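Local coordinates for arabinan endo-1,5-alpha-l-arabinosidase A (PDB 1GYH), which hydrolyses the alpha-1,5-arabinofuranosyl bonds of linear arabinan, releasing mainly arabinotriose, in the breakdown of plant cell walls, at residues T161-A164 with E165-W169; E117-P120 with Q121-L124; E306-L309 with D310-I313. One frame throughout, in Å; residues are numbered along the deposited sequence.

Contact 1: residues T161-A164 with E165-W169; sequences TRPA and EPQEW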
loop_
_atom_site.group_PDB
_atom_site.type_symbol
_atom_site.label_atom_id
_atom_site.label_comp_id
_atom_site.label_asym_id
_atom_site.label_seq_id
_atom_site.Cartn_x
_atom_site.Cartn_y
_atom_site.Cartn_z
ATOM N N THR A 161 -17.646 -1.163 -1.351
ATOM C CA THR A 161 -17.463 0.104 -2.104
ATOM C C THR A 161 -17.588 1.393 -1.289
ATOM O O THR A 161 -17.241 2.453 -1.801
ATOM C CB THR A 161 -18.436 0.173 -3.303
ATOM O OG1 THR A 161 -19.782 0.193 -2.828
ATOM C CG2 THR A 161 -18.327 -1.088 -4.187
ATOM N N ARG A 162 -18.118 1.306 -0.066
ATOM C CA ARG A 162 -18.277 2.464 0.802
ATOM C C ARG A 162 -18.157 2.050 2.276
ATOM O O ARG A 162 -18.304 0.859 2.597
ATOM C CB ARG A 162 -19.661 3.133 0.587
ATOM C CG ARG A 162 -19.607 4.417 -0.385
ATOM C CD ARG A 162 -20.192 4.083 -1.625
ATOM N NE ARG A 162 -20.265 5.036 -2.742
ATOM C CZ ARG A 162 -19.559 4.935 -3.869
ATOM N NH1 ARG A 162 -18.546 4.062 -3.955
ATOM N NH2 ARG A 162 -19.824 5.740 -4.911
ATOM N N PRO A 163 -17.962 3.018 3.178
ATOM C CA PRO A 163 -18.015 2.716 4.628
ATOM C C PRO A 163 -19.353 2.071 5.012
ATOM O O PRO A 163 -20.400 2.494 4.491
ATOM C CB PRO A 163 -17.866 4.090 5.291
ATOM C CG PRO A 163 -17.145 4.948 4.216
ATOM C CD PRO A 163 -17.694 4.451 2.916
ATOM N N ALA A 164 -19.323 1.032 5.859
ATOM C CA ALA A 164 -20.545 0.475 6.426
ATOM C C ALA A 164 -21.254 1.582 7.197
ATOM O O ALA A 164 -20.589 2.459 7.728
ATOM C CB ALA A 164 -20.222 -0.709 7.367
ATOM N N GLU A 165 -22.576 1.533 7.255
ATOM C CA GLU A 165 -23.397 2.481 8.031
ATOM C C GLU A 165 -24.218 1.703 9.066
ATOM O O GLU A 165 -24.840 0.710 8.721
ATOM C CB GLU A 165 -24.346 3.283 7.140
ATOM C CG GLU A 165 -23.670 4.192 6.094
ATOM C CD GLU A 165 -23.054 5.475 6.650
ATOM O OE1 GLU A 165 -23.371 5.873 7.789
ATOM O OE2 GLU A 165 -22.237 6.102 5.926
ATOM N N PRO A 166 -24.253 2.118 10.325
ATOM C CA PRO A 166 -23.507 3.255 10.866
ATOM C C PRO A 166 -22.001 3.013 10.829
ATOM O O PRO A 166 -21.538 1.859 10.903
ATOM C CB PRO A 166 -23.976 3.279 12.323
ATOM C CG PRO A 166 -24.294 1.825 12.607
ATOM C CD PRO A 166 -25.057 1.448 11.373
ATOM N N GLN A 167 -21.230 4.086 10.707
ATOM C CA GLN A 167 -19.792 3.969 10.521
ATOM C C GLN A 167 -19.080 3.522 11.771
ATOM O O GLN A 167 -19.514 3.836 12.867
ATOM C CB GLN A 167 -19.198 5.313 9.981
ATOM C CG GLN A 167 -19.809 5.687 8.615
ATOM C CD GLN A 167 -19.000 6.653 7.737
ATOM O OE1 GLN A 167 -17.862 7.001 8.045
ATOM N NE2 GLN A 167 -19.607 7.056 6.593
ATOM N N GLU A 168 -17.985 2.787 11.594
ATOM C CA GLU A 168 -17.077 2.410 12.682
ATOM C C GLU A 168 -15.631 2.609 12.293
ATOM O O GLU A 168 -15.118 1.964 11.350
ATOM C CB GLU A 168 -17.275 0.923 13.087
ATOM C CG GLU A 168 -16.568 0.542 14.392
ATOM C CD GLU A 168 -16.685 -0.941 14.776
ATOM O OE1 GLU A 168 -17.710 -1.580 14.391
ATOM O OE2 GLU A 168 -15.738 -1.441 15.466
ATOM N N TRP A 169 -14.950 3.466 13.057
ATOM C CA TRP A 169 -13.585 3.861 12.795
ATOM C C TRP A 169 -12.691 3.611 13.984
ATOM O O TRP A 169 -13.134 3.710 15.111
ATOM C CB TRP A 169 -13.546 5.396 12.530
ATOM C CG TRP A 169 -14.067 5.769 11.147
ATOM C CD1 TRP A 169 -15.330 5.568 10.674
ATOM C CD2 TRP A 169 -13.324 6.366 10.054
ATOM N NE1 TRP A 169 -15.422 6.023 9.382
ATOM C CE2 TRP A 169 -14.209 6.496 8.973
ATOM C CE3 TRP A 169 -12.003 6.789 9.886
ATOM C CZ2 TRP A 169 -13.825 7.042 7.734
ATOM C CZ3 TRP A 169 -11.625 7.364 8.653
ATOM C CH2 TRP A 169 -12.525 7.472 7.607
HETATM O O HOH W 1 -21.262 4.826 3.624
HETATM O O HOH W 2 -17.887 2.188 8.639
#

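Contact 2: residues E117-P120 with Q121-L124; sequences ESVP and QRDL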
loop_
_atom_site.group_PDB
_atom_site.type_symbol
_atom_site.label_atom_id
_atom_site.label_comp_id
_atom_site.label_asym_id
_atom_site.label_seq_id
_atom_site.Cartn_x
_atom_site.Cartn_y
_atom_site.Cartn_z
ATOM N N GLU A 117 -13.241 10.228 0.912
ATOM C CA GLU A 117 -12.562 11.467 0.473
ATOM C C GLU A 117 -12.193 12.346 1.689
ATOM O O GLU A 117 -13.007 12.581 2.562
ATOM C CB GLU A 117 -13.482 12.231 -0.503
ATOM C CG GLU A 117 -12.930 13.620 -0.920
ATOM C CD GLU A 117 -13.792 14.365 -1.930
ATOM O OE1 GLU A 117 -14.773 13.773 -2.483
ATOM O OE2 GLU A 117 -13.468 15.564 -2.184
ATOM N N SER A 118 -10.981 12.860 1.705
ATOM C CA SER A 118 -10.566 13.836 2.682
ATOM C C SER A 118 -10.765 15.266 2.118
ATOM O O SER A 118 -10.539 15.522 0.913
ATOM C CB SER A 118 -9.088 13.630 3.088
ATOM O OG SER A 118 -8.176 13.526 1.984
ATOM N N VAL A 119 -11.162 16.152 3.018
ATOM C CA VAL A 119 -11.489 17.560 2.723
ATOM C C VAL A 119 -10.673 18.493 3.638
ATOM O O VAL A 119 -10.757 18.423 4.852
ATOM C CB VAL A 119 -12.979 17.857 2.884
ATOM C CG1 VAL A 119 -13.274 19.381 2.697
ATOM C CG2 VAL A 119 -13.827 17.058 1.929
ATOM N N PRO A 120 -9.844 19.353 3.065
ATOM C CA PRO A 120 -9.033 20.270 3.882
ATOM C C PRO A 120 -9.874 21.073 4.876
ATOM O O PRO A 120 -10.928 21.552 4.526
ATOM C CB PRO A 120 -8.387 21.209 2.829
ATOM C CG PRO A 120 -8.322 20.390 1.609
ATOM C CD PRO A 120 -9.566 19.477 1.620
ATOM N N GLN A 121 -9.391 21.181 6.098
ATOM C CA GLN A 121 -9.982 21.902 7.231
ATOM C C GLN A 121 -11.152 21.137 7.879
ATOM O O GLN A 121 -11.578 21.511 8.960
ATOM C CB GLN A 121 -10.417 23.364 6.865
ATOM C CG GLN A 121 -9.344 24.210 6.145
ATOM C CD GLN A 121 -8.315 24.756 7.095
ATOM O OE1 GLN A 121 -8.635 25.072 8.258
ATOM N NE2 GLN A 121 -7.064 24.875 6.623
ATOM N N ARG A 122 -11.671 20.104 7.210
ATOM C CA ARG A 122 -12.670 19.220 7.791
ATOM C C ARG A 122 -11.967 18.009 8.423
ATOM O O ARG A 122 -12.195 17.701 9.613
ATOM C CB ARG A 122 -13.678 18.734 6.759
ATOM C CG ARG A 122 -14.872 17.903 7.395
ATOM C CD ARG A 122 -15.832 17.302 6.344
ATOM N NE ARG A 122 -15.238 16.130 5.688
ATOM C CZ ARG A 122 -15.724 15.487 4.617
ATOM N NH1 ARG A 122 -16.868 15.876 4.044
ATOM N NH2 ARG A 122 -15.083 14.412 4.139
ATOM N N ASP A 123 -11.102 17.362 7.651
ATOM C CA ASP A 123 -10.452 16.087 8.080
ATOM C C ASP A 123 -8.968 16.201 8.402
ATOM O O ASP A 123 -8.200 16.683 7.596
ATOM C CB ASP A 123 -10.652 15.015 7.003
ATOM C CG ASP A 123 -12.078 14.920 6.548
ATOM O OD1 ASP A 123 -13.016 14.699 7.399
ATOM O OD2 ASP A 123 -12.365 15.050 5.341
ATOM N N LEU A 124 -8.565 15.696 9.569
ATOM C CA LEU A 124 -7.162 15.603 9.953
ATOM C C LEU A 124 -6.532 14.242 9.541
ATOM O O LEU A 124 -5.830 13.585 10.304
ATOM C CB LEU A 124 -7.008 15.936 11.426
ATOM C CG LEU A 124 -5.790 16.805 11.736
ATOM C CD1 LEU A 124 -5.810 18.128 10.931
ATOM C CD2 LEU A 124 -5.730 17.141 13.201
#

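Contact 3: residues E306-L309 with D310-I313; sequences EKEL and DSYI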
loop_
_atom_site.group_PDB
_atom_site.type_symbol
_atom_site.label_atom_id
_atom_site.label_comp_id
_atom_site.label_asym_id
_atom_site.label_seq_id
_atom_site.Cartn_x
_atom_site.Cartn_y
_atom_site.Cartn_z
ATOM N N GLU A 306 18.464 -8.406 4.472
ATOM C CA GLU A 306 18.611 -7.252 3.565
ATOM C C GLU A 306 19.479 -7.539 2.322
ATOM O O GLU A 306 19.445 -6.794 1.341
ATOM C CB GLU A 306 18.997 -5.970 4.332
ATOM C CG GLU A 306 20.408 -5.771 4.772
ATOM C CD GLU A 306 20.678 -4.267 5.058
ATOM O OE1 GLU A 306 20.016 -3.614 5.937
ATOM O OE2 GLU A 306 21.539 -3.724 4.376
ATOM N N LYS A 307 20.242 -8.630 2.341
ATOM C CA LYS A 307 20.971 -9.076 1.150
ATOM C C LYS A 307 20.080 -9.376 -0.029
ATOM O O LYS A 307 20.529 -9.249 -1.165
ATOM C CB LYS A 307 21.865 -10.297 1.475
ATOM C CG LYS A 307 23.029 -9.921 2.394
ATOM C CD LYS A 307 23.615 -11.109 3.181
ATOM C CE LYS A 307 24.150 -12.191 2.312
ATOM N NZ LYS A 307 24.948 -13.189 3.135
ATOM N N GLU A 308 18.819 -9.756 0.228
ATOM C CA GLU A 308 17.877 -10.003 -0.866
ATOM C C GLU A 308 17.479 -8.736 -1.666
ATOM O O GLU A 308 16.969 -8.837 -2.771
ATOM C CB GLU A 308 16.638 -10.743 -0.357
ATOM C CG GLU A 308 17.016 -12.169 0.077
ATOM C CD GLU A 308 15.843 -13.008 0.577
ATOM O OE1 GLU A 308 14.730 -12.496 0.687
ATOM O OE2 GLU A 308 16.070 -14.194 0.871
ATOM N N LEU A 309 17.731 -7.549 -1.108
ATOM C CA LEU A 309 17.662 -6.326 -1.943
ATOM C C LEU A 309 18.571 -6.432 -3.157
ATOM O O LEU A 309 18.225 -5.893 -4.219
ATOM C CB LEU A 309 17.981 -5.049 -1.157
ATOM C CG LEU A 309 17.066 -4.721 -0.004
ATOM C CD1 LEU A 309 17.642 -3.591 0.834
ATOM C CD2 LEU A 309 15.642 -4.393 -0.426
ATOM N N ASP A 310 19.717 -7.116 -3.031
ATOM C CA ASP A 310 20.613 -7.337 -4.174
ATOM C C ASP A 310 20.304 -8.594 -4.999
ATOM O O ASP A 310 20.429 -8.570 -6.208
ATOM C CB ASP A 310 22.058 -7.391 -3.727
ATOM C CG ASP A 310 22.460 -6.175 -2.944
ATOM O OD1 ASP A 310 22.429 -5.064 -3.546
ATOM O OD2 ASP A 310 22.817 -6.238 -1.737
ATOM N N SER A 311 19.920 -9.692 -4.351
ATOM C CA SER A 311 19.784 -10.974 -5.055
ATOM C C SER A 311 18.429 -11.197 -5.697
ATOM O O SER A 311 18.316 -12.070 -6.585
ATOM C CB SER A 311 20.120 -12.150 -4.124
ATOM O OG SER A 311 19.289 -12.177 -2.980
ATOM N N TYR A 312 17.410 -10.443 -5.285
ATOM C CA TYR A 312 16.134 -10.438 -6.028
ATOM C C TYR A 312 16.270 -9.419 -7.174
ATOM O O TYR A 312 16.432 -8.206 -6.938
ATOM C CB TYR A 312 14.900 -10.140 -5.214
ATOM C CG TYR A 312 13.690 -10.028 -6.098
ATOM C CD1 TYR A 312 12.942 -11.160 -6.427
ATOM C CD2 TYR A 312 13.328 -8.803 -6.691
ATOM C CE1 TYR A 312 11.846 -11.077 -7.273
ATOM C CE2 TYR A 312 12.230 -8.724 -7.547
ATOM C CZ TYR A 312 11.500 -9.856 -7.843
ATOM O OH TYR A 312 10.429 -9.795 -8.712
ATOM N N ILE A 313 16.266 -9.935 -8.385
ATOM C CA ILE A 313 16.488 -9.159 -9.637
ATOM C C ILE A 313 15.357 -9.429 -10.654
ATOM O O ILE A 313 15.415 -10.365 -11.444
ATOM C CB ILE A 313 17.873 -9.459 -10.248
ATOM C CG1 ILE A 313 18.971 -9.088 -9.283
ATOM C CG2 ILE A 313 18.109 -8.628 -11.551
ATOM C CD1 ILE A 313 20.397 -9.519 -9.715
HETATM O O HOH W 3 21.412 -5.115 0.270
#

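Contact 1: residues T161-A164 with E165-W169
From Ala-164 to Gln-167 the backbone reverses in a type VIb beta turn. The evidence is the cis peptide between Glu-165 and Pro-166, together with the extended backbone of both these corner residues. As expected of that class, the turn is not closed by an N-H bond: Ala-164 O lies 3.5 Å from Gln-167 N, but at a poor angle. Instead the carbonyl receives a CA-H...O contact, with Gln-167 CA 3.3 Å from Ala-164 O. A water bridges further on, donating to Ala-164 O and accepting from Glu-168 N. The turn sits in the surface loop joining strands 151-155 and 169-173, the outer pair of one propeller blade. Backbone bonds from Ala-164 and Glu-168 to Lys-155 hold it to the strand.

The side chain of Gln-167 folds back beside Pro-163, the two running alongside each other in the same direction, and its amide NE2 comes within 3.7 Å of Pro-163 CB. Its CG stands anti to the carbonyl carbon (chi1 -61°) and the chain then runs nearly straight, which carries the amide to both of its partners. NE2 donates almost linearly to Glu-165 OE2 at 2.9 Å, meeting the carboxylate from above its plane. A second water donates both to Pro-163 O and to this same carboxylate oxygen. At its far end the amide anchors the indole of Trp-169, which also stacks on Phe-154: Trp-169 NE1 donates to Gln-167 OE1 at 2.9 Å, tilted 20° from the carbonyl plane.

Contact 2: residues E117-P120 with Q121-L124
A type II beta turn spans Val-119 to Arg-122, with Pro-120 and the positive-phi Gln-121 (phi 77°) at its corners. Arg-122 N closes it on Val-119 O at 3.0 Å. The same carbonyl takes a second bond, from Asp-123 N, also at 3.0 Å, so an alpha turn overlaps the beta turn.

Asp-123 then answers in the reverse direction. Its OD2 accepts from Val-119 N at 2.8 Å through the anti lone pair, leaving the syn side to Arg-122. This reciprocal pairing of residues 119 and 123 lies where strand 110-118, the outermost strand of one propeller blade, gives way to the loop leading into the next. Ser-118, whose OG bonds to Asn-88 O and Ala-127 N, sits close to Asn-126, a probable substrate-binding residue.

Arg-122 grips Asp-123 side-on in a salt bridge between neighbouring residues, with NE 3.1 Å from Asp-123 OD1 and NH2 3.0 Å from Asp-123 OD2. NE also donates to OD2, which thus gathers three donors: Val-119 N, Arg-122 NE and Arg-122 NH2. The arginine chain leaves extended and bends at chi3 (76°), bringing the guanidinium back over Val-119. There Val-119 CG2 lies over the centre of one face, 3.6 Å from Arg-122 CZ, while Glu-117 O approaches the guanidinium edge without a hydrogen bond. The carboxylate of Glu-117 turns elsewhere, to a salt bridge with Arg-55.

Contact 3: residues E306-L309 with D310-I313
Lys-307 O receives two backbone N-H groups from the following turn: Asp-310 N at 2.9 Å, an i+3 bond, and Ser-311 N at 3.3 Å, an i+4 bond. Tyr-312 N adds a further i+4 bond to Glu-308 O at 3.0 Å. With chi1 at 59°, Ser-311 OG turns back toward the preceding turn and packs 3.3 Å from Glu-308 CA.

At the next level, a water donates to Glu-306 O at 2.8 Å and to Asp-310 OD2 at 2.7 Å, joining the start of the turn to an aspartate whose OD1 is held by Arg-256 and Trp-257 NE1. Glu-308 OE1 accepts from Asn-293 N, Lys-290 NZ donates to the carbonyls of Leu-309 and Tyr-312, and Tyr-312 OH bonds to Arg-36 O. Leu-309 is buried against Ile-251, Trp-257 and Leu-260. Tyr-312 is the first residue to leave helical angles. Lys-307 O thus takes both an i+3 and an i+4 bond within a single short helix, 308-311, in the segment between the last propeller blade and strand 315-316, which joins the first sheet.

Overall arrangement
Along the chain, contact 2 comes first, at the exit of strand 110-118; contact 1 follows in the 151-155 to 169-173 loop of the next sheet, and contact 3 near the C terminus. They run in series, none enclosing or crossing another: contacts 1 and 2 close tight turns, contact 3 a short helix. Contacts 1 and 2 have centres about 17 Å apart and flank neighbouring blades, which residues 161-169 tie together: Arg-162 bonds to Lys-112 O, and Trp-169 packs on Ile-116. Contact 3 lies about 41 Å from contact 1 and 40 Å from contact 2 by centres, across the chain's centre, leading from strand 302-303 to strand 315-316, paired with 38-44 in the first sheet.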